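Local coordinates for protein Dye-decolorizing peroxidase (PDB 7D8M) that binds heme b and probably acts as a peroxidase, using hydrogen peroxide to oxidise dyes and other substrates, at residues A[23-28]-A[152-157]; A[221-227]-A[427-433]; A[239-243]-A[413-417]; A[394-398]-A[408-412]. All blocks are in the same frame, centred on the assembly; numbering follows the deposited sequence.

Interaction 1 (A[23-28]-A[152-157]); sequences DKEKFV and DLDSAA
Glu25 and Ser155 face each other in an antiparallel pairing of strands 24-32 and 147-156, the first and last strands of a ferredoxin-like sheet (strand order 2-3-1-4) in the dimeric alpha+beta barrel domain. The pair illustrates how one carbonyl can take two donors. Glu25 O accepts from Ser155 N at 2.8 Å and from Ser155 OG at 2.7 Å, and the two arrive from opposite faces of the carbonyl plane. With OG held between its own backbone N and carbonyl carbon (chi1 64°), the hydroxyl leans across to the neighbouring strand. In return Glu25 N reaches Ser155 O at 3.0 Å, well above the carbonyl plane. The next hydrogen-bonded pair is more regular: Phe27 N meets Leu153 O at 2.8 Å in the carbonyl plane, and the same oxygen lies at the edge of the Phe27 ring. Glu25 OE1 turns elsewhere, to Thr338.

On the other face, where Lys24, Lys26 and Val28 lie, Lys26 runs out between two acids. Its NZ makes a salt bridge to Asp152 OD1, weak as a hydrogen bond at 3.1 Å, although the placing of NZ, crowded against Asp154, is doubtful. Asp152 OD2 is taken by Arg136 of helix 129-143. Replacing Asp152 by alanine would probably leave Arg136 without this carboxylate mate and Lys26 with one acid fewer beside its ammonium group. At the end of the pairing, where Asp23 OD1 goes to Lys163, Ala157 N points almost straight at Asp23 O, 2.8 Å away, with an N-H...O angle of 169°.

Interaction 2 (A[221-227]-A[427-433]); sequences FRKLKQL and VIISNGG. With HEM (protoporphyrin IX containing Fe), chain B.
Lys223 faces two residues of the opposite strand at once, a beta bulge in which its O accepts from Asn431 N while its N donates to Gly432 O at 2.9 Å. The detour suits glycine: Gly432 has a positive phi, and a CB on Gly433 would run into Phe221 O, which instead receives a CA-H...O contact from Gly433 CA at 3.3 Å. The Lys223 side chain adds a bond of its own to Asn431. Its chain is extended as far as CE and bends only at the last torsion (chi4 -76°), bringing Lys223 NZ within 2.7 Å of Asn431 OD1. The ammonium group also has Asp357, Glu110 and Tyr340 as partners, which would be expected to offset the buried positive charge.

The strands concerned, 217-226 and 428-438, are neighbours in the second four-stranded antiparallel sheet of the chain, again with the ferredoxin-like order 2-3-1-4. Beyond the bulge the ladder is regular, with Lys225 and Ile429 exchanging backbone bonds. Ser430 OG lies over one face of the Arg222 guanidinium group without bonding to it; Asp104 takes both. The same OG accepts from Gly432 N, forming an ST turn.

Leu224, Gln226 and Ile428 share the face turned to the heme. Ile428 CD1 comes within 3.4 Å of the vinyl carbon HEM CAB, and Leu224 CD1 lies 3.7 Å from that atom. Gln226 runs alongside Ile428, pointing the same way, and its NE2, 3.6 Å from the methyl HEM CMB, is bonded to Glu166. Past Gln226, the Leu227 and Ile429 side chains cross, their CD1 atoms 3.9 Å apart.

Interaction 3 (A[239-243]-A[413-417]); sequences ALQNQ and LDPRN
Asp414 OD1 takes a bond from its own turn and probably a second from a water that leads across the contact to Gln241. Arg416 N donates to Asp414 OD1 at 3.1 Å, coming from well above the carboxylate plane. The water accepts from Gln241 N at 3.0 Å and apparently donates to Asp414 OD1. Direct polar contact is slighter: Arg416 NE makes a weak hydrogen bond to Gln241 O, 3.3 Å away at the edge of the guanidinium and in its plane. Gln243 CA lies over one face of that group, toward its rim, while the Gln243 amide stands 76° to it, with Gln243 OE1 3.0 Å from Arg416 CD. Bends at chi2 and chi3 turn the Arg416 chain so that NE meets Gln241 O and CD lies by Gln243.

The apolar share belongs to Leu240, whose two methyls divide the work. Leu240 CD1 meets Pro415 CD at 4.0 Å, and Leu240 CD2 lies 3.9 Å from Asp414 CG. Leu255 and Leu256 of helix 249-261 and Phe422 of strand 421-423 pack on the same leucine. Two loops near the surface are thus joined, the second of them between strands 409-411 and 421-423. Its shape is a type I beta turn from Asp414 to Asn417, whose first residue also forms an Asx turn.

Interaction 4 (A[394-398]-A[408-412]); sequences IQLGL and RETFG
Gln395 and Phe411 both carry CG beside the backbone N, anti to the carbonyl carbon (chi1 -65° and -61°), and these torsions lay the glutamine across the ring. Its chain is extended beyond CG and touches one face of the ring at two places. Gln395 CB makes a CH-pi contact over the face, 3.6 Å from the Phe411 ring centroid; farther out, Gln395 NE2 lies 3.3 Å from Phe411 CZ, the amide tilted 34° to the ring. Leu396 O sits at the ring edge, in its plane. A serine in place of Phe411 would probably leave the exposed Gln395 side chain without its flat support and free to turn.

The backbones hold the pair in register. Phe411 N donates to Leu396 O at 2.8 Å, and Leu398 N to Glu409 O at 3.0 Å. Between these bonds Gly397 comes so near Thr410, 4.4 Å from CA to CA, that a CB on the glycine would strike Glu409 O. Thr410 adds a side-chain bond: its OG1 donates to Leu398 O at 2.6 Å from above the carbonyl plane. The Leu398 side chain crosses that of Arg408 at about a right angle, Leu398 CD1 4.0 Å from Arg408 CG, while the Arg408 guanidinium is held by the carbonyls of Gly403, Val424, Pro400 and Pro425.

Strand 409-411 also pairs with strand 421-423. Toward segment 394-398 the pairing is an isolated beta bridge, Gly397 with Thr410, closing a short loop; the Arg408 side chain at its base lies about 9 Å from that of His312, the axial heme ligand.

The four contacts lie at different distances from the heme. Interaction 2 alone touches it. Interaction 1 leans on interaction 2 from the other ferredoxin-like sheet: Phe27 CD2 is 3.7 Å from Phe221 CE1, and Leu153 CD2 is 3.8 Å from Phe221 CZ, so the two sheets pack through these residues; the centres of the two interactions are 15 Å apart. Interactions 3 and 4 lie far from interaction 1, their own centres 15 Å apart, and segment 408-412 of interaction 4 runs straight into 413-417 of interaction 3. Both fall within the chain that runs between the strands of interaction 2, which interaction 4 approaches to about 4 Å at the nearest atoms; the Arg408 side chain is about 10 Å from the heme.

Interaction 1 (A[23-28]-A[152-157])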
# COMPACT_ATOMS: atom_id res chain seq x y z
N ASP A 23 -13.19 -3.86 -9.33
CA ASP A 23 -12.73 -5.25 -9.32
C ASP A 23 -11.45 -5.42 -10.14
O ASP A 23 -10.64 -6.30 -9.83
CB ASP A 23 -13.83 -6.15 -9.87
CG ASP A 23 -13.78 -7.55 -9.32
OD1 ASP A 23 -14.02 -7.74 -8.10
OD2 ASP A 23 -13.51 -8.46 -10.13
N LYS A 24 -11.27 -4.62 -11.20
CA LYS A 24 -10.13 -4.72 -12.10
C LYS A 24 -9.39 -3.39 -12.13
O LYS A 24 -10.02 -2.34 -12.33
CB LYS A 24 -10.58 -5.08 -13.53
CG LYS A 24 -11.64 -6.18 -13.63
CD LYS A 24 -11.04 -7.58 -13.38
CE LYS A 24 -12.14 -8.64 -13.22
NZ LYS A 24 -11.59 -10.00 -12.92
N GLU A 25 -8.07 -3.41 -11.95
CA GLU A 25 -7.28 -2.19 -11.95
C GLU A 25 -6.08 -2.37 -12.86
O GLU A 25 -5.27 -3.27 -12.65
CB GLU A 25 -6.83 -1.79 -10.53
CG GLU A 25 -6.33 -0.36 -10.48
CD GLU A 25 -5.83 0.09 -9.12
OE1 GLU A 25 -5.83 -0.71 -8.16
OE2 GLU A 25 -5.41 1.27 -9.02
N LYS A 26 -5.97 -1.51 -13.88
CA LYS A 26 -4.87 -1.53 -14.83
C LYS A 26 -3.91 -0.40 -14.51
O LYS A 26 -4.33 0.74 -14.28
CB LYS A 26 -5.40 -1.38 -16.26
CG LYS A 26 -4.38 -1.55 -17.38
CD LYS A 26 -5.10 -1.54 -18.73
CE LYS A 26 -4.55 -2.51 -19.74
NZ LYS A 26 -4.31 -3.88 -19.29
N PHE A 27 -2.61 -0.70 -14.49
CA PHE A 27 -1.56 0.29 -14.26
C PHE A 27 -0.80 0.48 -15.56
O PHE A 27 -0.17 -0.46 -16.06
CB PHE A 27 -0.60 -0.17 -13.15
CG PHE A 27 -1.24 -0.27 -11.80
CD1 PHE A 27 -1.95 -1.41 -11.44
CD2 PHE A 27 -1.15 0.77 -10.90
CE1 PHE A 27 -2.54 -1.52 -10.19
CE2 PHE A 27 -1.75 0.69 -9.65
CZ PHE A 27 -2.44 -0.46 -9.29
N VAL A 28 -0.88 1.70 -16.13
CA VAL A 28 -0.22 2.00 -17.40
C VAL A 28 0.96 2.92 -17.10
O VAL A 28 0.78 4.12 -16.88
CB VAL A 28 -1.18 2.63 -18.41
CG1 VAL A 28 -0.46 2.88 -19.73
CG2 VAL A 28 -2.38 1.72 -18.63
N ASP A 152 2.69 -2.44 -18.57
CA ASP A 152 1.23 -2.48 -18.56
C ASP A 152 0.80 -3.65 -17.68
O ASP A 152 0.86 -4.80 -18.11
CB ASP A 152 0.69 -2.61 -19.99
CG ASP A 152 -0.81 -2.36 -20.09
OD1 ASP A 152 -1.52 -2.57 -19.09
OD2 ASP A 152 -1.28 -1.96 -21.18
N LEU A 153 0.36 -3.35 -16.45
CA LEU A 153 0.09 -4.38 -15.45
C LEU A 153 -1.41 -4.42 -15.13
O LEU A 153 -2.00 -3.41 -14.75
CB LEU A 153 0.89 -4.12 -14.17
CG LEU A 153 0.52 -5.05 -13.02
CD1 LEU A 153 0.92 -6.46 -13.37
CD2 LEU A 153 1.19 -4.61 -11.71
N ASP A 154 -2.02 -5.60 -15.31
CA ASP A 154 -3.40 -5.82 -14.89
C ASP A 154 -3.43 -6.44 -13.50
O ASP A 154 -2.73 -7.42 -13.23
CB ASP A 154 -4.13 -6.73 -15.88
CG ASP A 154 -4.32 -6.08 -17.24
OD1 ASP A 154 -4.71 -4.91 -17.27
OD2 ASP A 154 -4.04 -6.74 -18.26
N SER A 155 -4.25 -5.88 -12.63
CA SER A 155 -4.50 -6.44 -11.32
C SER A 155 -5.99 -6.69 -11.21
O SER A 155 -6.79 -6.07 -11.93
CB SER A 155 -4.02 -5.51 -10.21
OG SER A 155 -4.75 -4.29 -10.22
N ALA A 156 -6.37 -7.63 -10.35
CA ALA A 156 -7.77 -8.00 -10.20
C ALA A 156 -8.04 -8.50 -8.79
O ALA A 156 -7.19 -9.18 -8.20
CB ALA A 156 -8.17 -9.07 -11.22
N ALA A 157 -9.21 -8.16 -8.26
CA ALA A 157 -9.62 -8.74 -6.99
C ALA A 157 -9.76 -10.25 -7.13
O ALA A 157 -10.14 -10.76 -8.19
CB ALA A 157 -10.94 -8.13 -6.50

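Interaction 2 (A[221-227]-A[427-433])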
# COMPACT_ATOMS: atom_id res chain seq x y z
N PHE A 221 4.20 3.21 -5.71
CA PHE A 221 3.84 1.95 -6.34
C PHE A 221 4.95 0.92 -6.14
O PHE A 221 6.13 1.20 -6.38
CB PHE A 221 3.54 2.09 -7.83
CG PHE A 221 3.23 0.77 -8.50
CD1 PHE A 221 1.93 0.30 -8.56
CD2 PHE A 221 4.25 -0.01 -9.04
CE1 PHE A 221 1.64 -0.91 -9.15
CE2 PHE A 221 3.98 -1.24 -9.63
CZ PHE A 221 2.66 -1.69 -9.69
N ARG A 222 4.55 -0.30 -5.75
CA ARG A 222 5.45 -1.44 -5.66
C ARG A 222 4.76 -2.66 -6.24
O ARG A 222 3.64 -2.99 -5.84
CB ARG A 222 5.85 -1.74 -4.20
CG ARG A 222 6.47 -0.60 -3.44
CD ARG A 222 7.61 -1.14 -2.54
NE ARG A 222 8.84 -1.05 -3.30
CZ ARG A 222 9.95 -1.73 -3.09
NH1 ARG A 222 10.09 -2.59 -2.08
NH2 ARG A 222 10.95 -1.52 -3.94
N LYS A 223 5.41 -3.32 -7.19
CA LYS A 223 4.98 -4.64 -7.62
C LYS A 223 5.62 -5.67 -6.69
O LYS A 223 6.83 -5.91 -6.77
CB LYS A 223 5.37 -4.91 -9.07
CG LYS A 223 4.92 -6.27 -9.56
CD LYS A 223 5.15 -6.46 -11.05
CE LYS A 223 4.67 -7.82 -11.50
NZ LYS A 223 5.61 -8.90 -11.10
N LEU A 224 4.81 -6.29 -5.82
CA LEU A 224 5.29 -7.21 -4.78
C LEU A 224 4.82 -8.62 -5.11
O LEU A 224 3.66 -8.98 -4.90
CB LEU A 224 4.81 -6.77 -3.40
CG LEU A 224 5.24 -5.34 -3.02
CD1 LEU A 224 4.66 -4.95 -1.68
CD2 LEU A 224 6.78 -5.19 -3.03
N LYS A 225 5.74 -9.42 -5.66
CA LYS A 225 5.47 -10.80 -6.01
C LYS A 225 5.34 -11.66 -4.76
O LYS A 225 6.10 -11.49 -3.81
CB LYS A 225 6.59 -11.33 -6.90
CG LYS A 225 6.53 -12.80 -7.24
CD LYS A 225 7.87 -13.24 -7.85
CE LYS A 225 7.68 -14.19 -9.03
NZ LYS A 225 8.83 -14.07 -9.98
N GLN A 226 4.38 -12.59 -4.75
CA GLN A 226 4.09 -13.40 -3.57
C GLN A 226 4.27 -14.89 -3.88
O GLN A 226 3.75 -15.39 -4.88
CB GLN A 226 2.67 -13.16 -3.06
CG GLN A 226 2.50 -11.82 -2.34
CD GLN A 226 1.06 -11.50 -2.01
OE1 GLN A 226 0.42 -10.71 -2.70
NE2 GLN A 226 0.55 -12.11 -0.94
N LEU A 227 4.97 -15.59 -2.98
CA LEU A 227 5.22 -17.02 -3.08
C LEU A 227 4.29 -17.72 -2.09
O LEU A 227 4.66 -17.99 -0.95
CB LEU A 227 6.69 -17.34 -2.79
CG LEU A 227 7.75 -16.50 -3.50
CD1 LEU A 227 9.16 -17.01 -3.20
CD2 LEU A 227 7.47 -16.45 -5.02
N VAL A 427 8.97 -14.60 1.30
CA VAL A 427 7.74 -14.96 0.60
C VAL A 427 7.18 -13.81 -0.22
O VAL A 427 6.22 -14.02 -0.99
CB VAL A 427 6.67 -15.48 1.58
CG1 VAL A 427 7.13 -16.79 2.21
CG2 VAL A 427 6.40 -14.43 2.64
N ILE A 428 7.74 -12.62 -0.08
CA ILE A 428 7.39 -11.45 -0.86
C ILE A 428 8.66 -10.93 -1.50
O ILE A 428 9.65 -10.68 -0.80
CB ILE A 428 6.73 -10.37 0.01
CG1 ILE A 428 5.36 -10.86 0.49
CG2 ILE A 428 6.61 -9.05 -0.74
CD1 ILE A 428 4.74 -9.97 1.52
N ILE A 429 8.65 -10.79 -2.81
CA ILE A 429 9.83 -10.38 -3.56
C ILE A 429 9.47 -9.10 -4.29
O ILE A 429 8.49 -9.07 -5.05
CB ILE A 429 10.30 -11.47 -4.54
CG1 ILE A 429 10.82 -12.67 -3.73
CG2 ILE A 429 11.40 -10.95 -5.43
CD1 ILE A 429 11.08 -13.88 -4.56
N SER A 430 10.23 -8.04 -4.03
CA SER A 430 9.99 -6.76 -4.70
C SER A 430 10.43 -6.84 -6.15
O SER A 430 11.59 -7.14 -6.43
CB SER A 430 10.73 -5.64 -3.99
OG SER A 430 10.57 -4.42 -4.70
N ASN A 431 9.49 -6.60 -7.07
CA ASN A 431 9.83 -6.39 -8.47
C ASN A 431 9.96 -4.91 -8.81
O ASN A 431 9.92 -4.54 -9.99
CB ASN A 431 8.78 -7.04 -9.39
CG ASN A 431 8.71 -8.56 -9.23
OD1 ASN A 431 7.65 -9.15 -9.37
ND2 ASN A 431 9.85 -9.19 -8.96
N GLY A 432 10.07 -4.06 -7.80
CA GLY A 432 10.30 -2.65 -8.02
C GLY A 432 9.05 -1.84 -8.32
O GLY A 432 7.91 -2.32 -8.29
N GLY A 433 9.28 -0.57 -8.60
CA GLY A 433 8.21 0.38 -8.83
C GLY A 433 8.77 1.78 -8.92
O GLY A 433 9.94 1.96 -9.26
CHA HEM B . -2.06 -4.18 6.77
CHB HEM B . -0.82 -7.79 3.78
CHC HEM B . 2.72 -5.00 1.94
CHD HEM B . 1.79 -1.61 5.28
C1A HEM B . -2.05 -5.39 6.11
C2A HEM B . -3.01 -6.47 6.29
C3A HEM B . -2.67 -7.46 5.45
C4A HEM B . -1.49 -7.04 4.72
CMA HEM B . -3.37 -8.82 5.25
CAA HEM B . -4.21 -6.43 7.28
CBA HEM B . -5.44 -5.82 6.60
CGA HEM B . -5.64 -4.38 7.01
O1A HEM B . -5.37 -4.03 8.18
O2A HEM B . -6.10 -3.56 6.16
C1B HEM B . 0.22 -7.33 3.00
C2B HEM B . 0.81 -8.04 1.89
C3B HEM B . 1.79 -7.27 1.39
C4B HEM B . 1.84 -6.05 2.16
CMB HEM B . 0.35 -9.46 1.45
CAB HEM B . 2.73 -7.53 0.19
CBB HEM B . 2.47 -8.42 -0.78
C1C HEM B . 2.83 -3.86 2.72
C2C HEM B . 3.86 -2.84 2.62
C3C HEM B . 3.60 -1.90 3.54
C4C HEM B . 2.41 -2.31 4.27
CMC HEM B . 5.01 -2.89 1.58
CAC HEM B . 4.37 -0.60 3.89
CBC HEM B . 5.68 -0.43 3.62
C1D HEM B . 0.60 -1.95 5.88
C2D HEM B . -0.22 -1.11 6.74
C3D HEM B . -1.27 -1.82 7.16
C4D HEM B . -1.17 -3.15 6.57
CMD HEM B . 0.06 0.34 7.15
CAD HEM B . -2.39 -1.33 8.10
CBD HEM B . -1.96 -1.60 9.54
CGD HEM B . -2.95 -1.05 10.54
O1D HEM B . -3.22 -1.74 11.56
O2D HEM B . -3.49 0.08 10.32
NA HEM B . -1.14 -5.78 5.16
NB HEM B . 0.87 -6.11 3.14
NC HEM B . 1.98 -3.51 3.74
ND HEM B . -0.02 -3.19 5.78
FE HEM B . 0.54 -4.72 4.55
O HOH W 1 11.21 -12.20 -9.02

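Interaction 3 (A[239-243]-A[413-417])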
# COMPACT_ATOMS: atom_id res chain seq x y z
N ALA A 239 4.24 -25.28 12.46
CA ALA A 239 2.96 -25.10 13.15
C ALA A 239 3.14 -24.98 14.66
O ALA A 239 3.94 -25.70 15.27
CB ALA A 239 2.02 -26.26 12.83
N LEU A 240 2.38 -24.07 15.25
CA LEU A 240 2.48 -23.79 16.67
C LEU A 240 1.59 -24.74 17.46
O LEU A 240 0.79 -25.49 16.90
CB LEU A 240 2.10 -22.34 16.96
CG LEU A 240 3.06 -21.27 16.41
CD1 LEU A 240 2.45 -19.89 16.58
CD2 LEU A 240 4.41 -21.35 17.10
N GLN A 241 1.73 -24.68 18.78
CA GLN A 241 0.91 -25.45 19.70
C GLN A 241 0.40 -24.55 20.82
O GLN A 241 1.09 -23.62 21.24
CB GLN A 241 1.69 -26.62 20.32
CG GLN A 241 1.53 -27.94 19.60
CD GLN A 241 0.10 -28.46 19.60
OE1 GLN A 241 -0.77 -27.94 20.30
NE2 GLN A 241 -0.15 -29.49 18.80
N ASN A 242 -0.81 -24.83 21.29
CA ASN A 242 -1.33 -24.20 22.50
C ASN A 242 -0.74 -24.89 23.74
O ASN A 242 -0.09 -25.93 23.65
CB ASN A 242 -2.86 -24.23 22.51
CG ASN A 242 -3.43 -25.64 22.34
OD1 ASN A 242 -2.74 -26.64 22.57
ND2 ASN A 242 -4.69 -25.72 21.95
N GLN A 243 -0.96 -24.29 24.91
CA GLN A 243 -0.47 -24.95 26.12
C GLN A 243 -1.16 -26.29 26.33
O GLN A 243 -0.55 -27.24 26.83
CB GLN A 243 -0.63 -24.06 27.35
CG GLN A 243 0.31 -24.44 28.51
CD GLN A 243 1.70 -23.82 28.38
OE1 GLN A 243 1.88 -22.78 27.74
NE2 GLN A 243 2.70 -24.47 28.99
N LEU A 413 7.04 -14.72 17.82
CA LEU A 413 5.89 -15.29 17.11
C LEU A 413 5.26 -16.45 17.89
O LEU A 413 4.06 -16.68 17.77
CB LEU A 413 6.31 -15.76 15.73
CG LEU A 413 6.79 -14.67 14.77
CD1 LEU A 413 7.12 -15.31 13.45
CD2 LEU A 413 5.71 -13.60 14.61
N ASP A 414 6.06 -17.18 18.68
CA ASP A 414 5.54 -18.25 19.53
C ASP A 414 4.99 -17.65 20.83
O ASP A 414 5.75 -17.12 21.64
CB ASP A 414 6.62 -19.28 19.83
CG ASP A 414 6.08 -20.54 20.50
OD1 ASP A 414 4.94 -20.50 20.99
OD2 ASP A 414 6.79 -21.56 20.54
N PRO A 415 3.68 -17.72 21.05
CA PRO A 415 3.12 -17.07 22.25
C PRO A 415 3.57 -17.72 23.54
O PRO A 415 3.46 -17.09 24.60
CB PRO A 415 1.60 -17.20 22.05
CG PRO A 415 1.44 -18.36 21.10
CD PRO A 415 2.65 -18.39 20.23
N ARG A 416 4.08 -18.94 23.47
CA ARG A 416 4.56 -19.68 24.64
C ARG A 416 6.04 -19.48 24.88
O ARG A 416 6.58 -20.02 25.84
CB ARG A 416 4.27 -21.18 24.48
CG ARG A 416 2.87 -21.48 23.98
CD ARG A 416 2.24 -22.61 24.74
NE ARG A 416 2.57 -23.92 24.19
CZ ARG A 416 3.22 -24.86 24.86
NH1 ARG A 416 3.64 -24.63 26.10
NH2 ARG A 416 3.47 -26.04 24.29
N ASN A 417 6.72 -18.71 24.03
CA ASN A 417 8.16 -18.55 24.14
C ASN A 417 8.60 -17.37 23.30
O ASN A 417 8.98 -17.54 22.14
CB ASN A 417 8.89 -19.82 23.70
CG ASN A 417 10.39 -19.72 23.85
OD1 ASN A 417 10.91 -18.73 24.36
ND2 ASN A 417 11.10 -20.75 23.42
O HOH W 2 3.99 -23.56 20.33

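Interaction 4 (A[394-398]-A[408-412])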
# COMPACT_ATOMS: atom_id res chain seq x y z
N ILE A 394 14.00 -8.06 25.45
CA ILE A 394 13.01 -8.65 24.55
C ILE A 394 13.50 -8.47 23.11
O ILE A 394 13.62 -7.35 22.63
CB ILE A 394 11.63 -8.03 24.75
CG1 ILE A 394 11.09 -8.39 26.14
CG2 ILE A 394 10.66 -8.51 23.66
CD1 ILE A 394 9.81 -7.64 26.50
N GLN A 395 13.82 -9.59 22.45
CA GLN A 395 14.28 -9.57 21.08
C GLN A 395 13.11 -9.35 20.13
O GLN A 395 11.98 -9.77 20.38
CB GLN A 395 14.99 -10.89 20.75
CG GLN A 395 16.29 -11.13 21.52
CD GLN A 395 16.78 -12.58 21.41
OE1 GLN A 395 16.25 -13.49 22.07
NE2 GLN A 395 17.80 -12.79 20.59
N LEU A 396 13.39 -8.68 19.02
CA LEU A 396 12.33 -8.26 18.12
C LEU A 396 12.55 -8.83 16.73
O LEU A 396 11.96 -9.86 16.38
CB LEU A 396 12.24 -6.73 18.09
CG LEU A 396 12.09 -6.11 19.49
CD1 LEU A 396 12.57 -4.67 19.55
CD2 LEU A 396 10.66 -6.23 20.00
N GLY A 397 13.44 -8.21 15.94
CA GLY A 397 13.70 -8.69 14.60
C GLY A 397 12.83 -8.01 13.56
O GLY A 397 12.22 -6.97 13.81
N LEU A 398 12.76 -8.63 12.39
CA LEU A 398 12.11 -8.04 11.23
C LEU A 398 10.62 -8.37 11.19
O LEU A 398 10.15 -9.37 11.77
CB LEU A 398 12.76 -8.53 9.93
CG LEU A 398 14.25 -8.28 9.72
CD1 LEU A 398 14.61 -8.47 8.25
CD2 LEU A 398 14.65 -6.89 10.22
N ARG A 408 16.39 -12.62 7.73
CA ARG A 408 14.97 -12.47 8.04
C ARG A 408 14.64 -13.28 9.29
O ARG A 408 13.93 -14.29 9.27
CB ARG A 408 14.12 -12.87 6.84
CG ARG A 408 13.70 -11.67 6.00
CD ARG A 408 13.01 -12.08 4.70
NE ARG A 408 11.89 -12.99 4.91
CZ ARG A 408 10.68 -12.60 5.28
NH1 ARG A 408 10.42 -11.31 5.48
NH2 ARG A 408 9.72 -13.50 5.44
N GLU A 409 15.18 -12.81 10.41
CA GLU A 409 14.92 -13.39 11.72
C GLU A 409 13.90 -12.55 12.47
O GLU A 409 14.07 -11.33 12.61
CB GLU A 409 16.20 -13.50 12.54
CG GLU A 409 16.11 -14.52 13.65
CD GLU A 409 17.40 -14.67 14.45
OE1 GLU A 409 18.24 -13.75 14.43
OE2 GLU A 409 17.55 -15.71 15.11
N THR A 410 12.85 -13.20 12.96
CA THR A 410 11.77 -12.57 13.71
C THR A 410 11.58 -13.32 15.02
O THR A 410 11.47 -14.55 15.02
CB THR A 410 10.46 -12.59 12.91
OG1 THR A 410 10.64 -11.96 11.61
CG2 THR A 410 9.35 -11.88 13.70
N PHE A 411 11.51 -12.59 16.14
CA PHE A 411 11.22 -13.16 17.45
C PHE A 411 9.77 -12.88 17.86
O PHE A 411 9.06 -12.07 17.25
CB PHE A 411 12.19 -12.62 18.51
CG PHE A 411 13.63 -12.95 18.25
CD1 PHE A 411 14.25 -14.02 18.90
CD2 PHE A 411 14.39 -12.18 17.37
CE1 PHE A 411 15.58 -14.32 18.67
CE2 PHE A 411 15.71 -12.48 17.13
CZ PHE A 411 16.32 -13.55 17.78
N GLY A 412 9.34 -13.56 18.93
CA GLY A 412 8.05 -13.32 19.56
C GLY A 412 6.85 -13.97 18.90
O GLY A 412 5.73 -13.79 19.40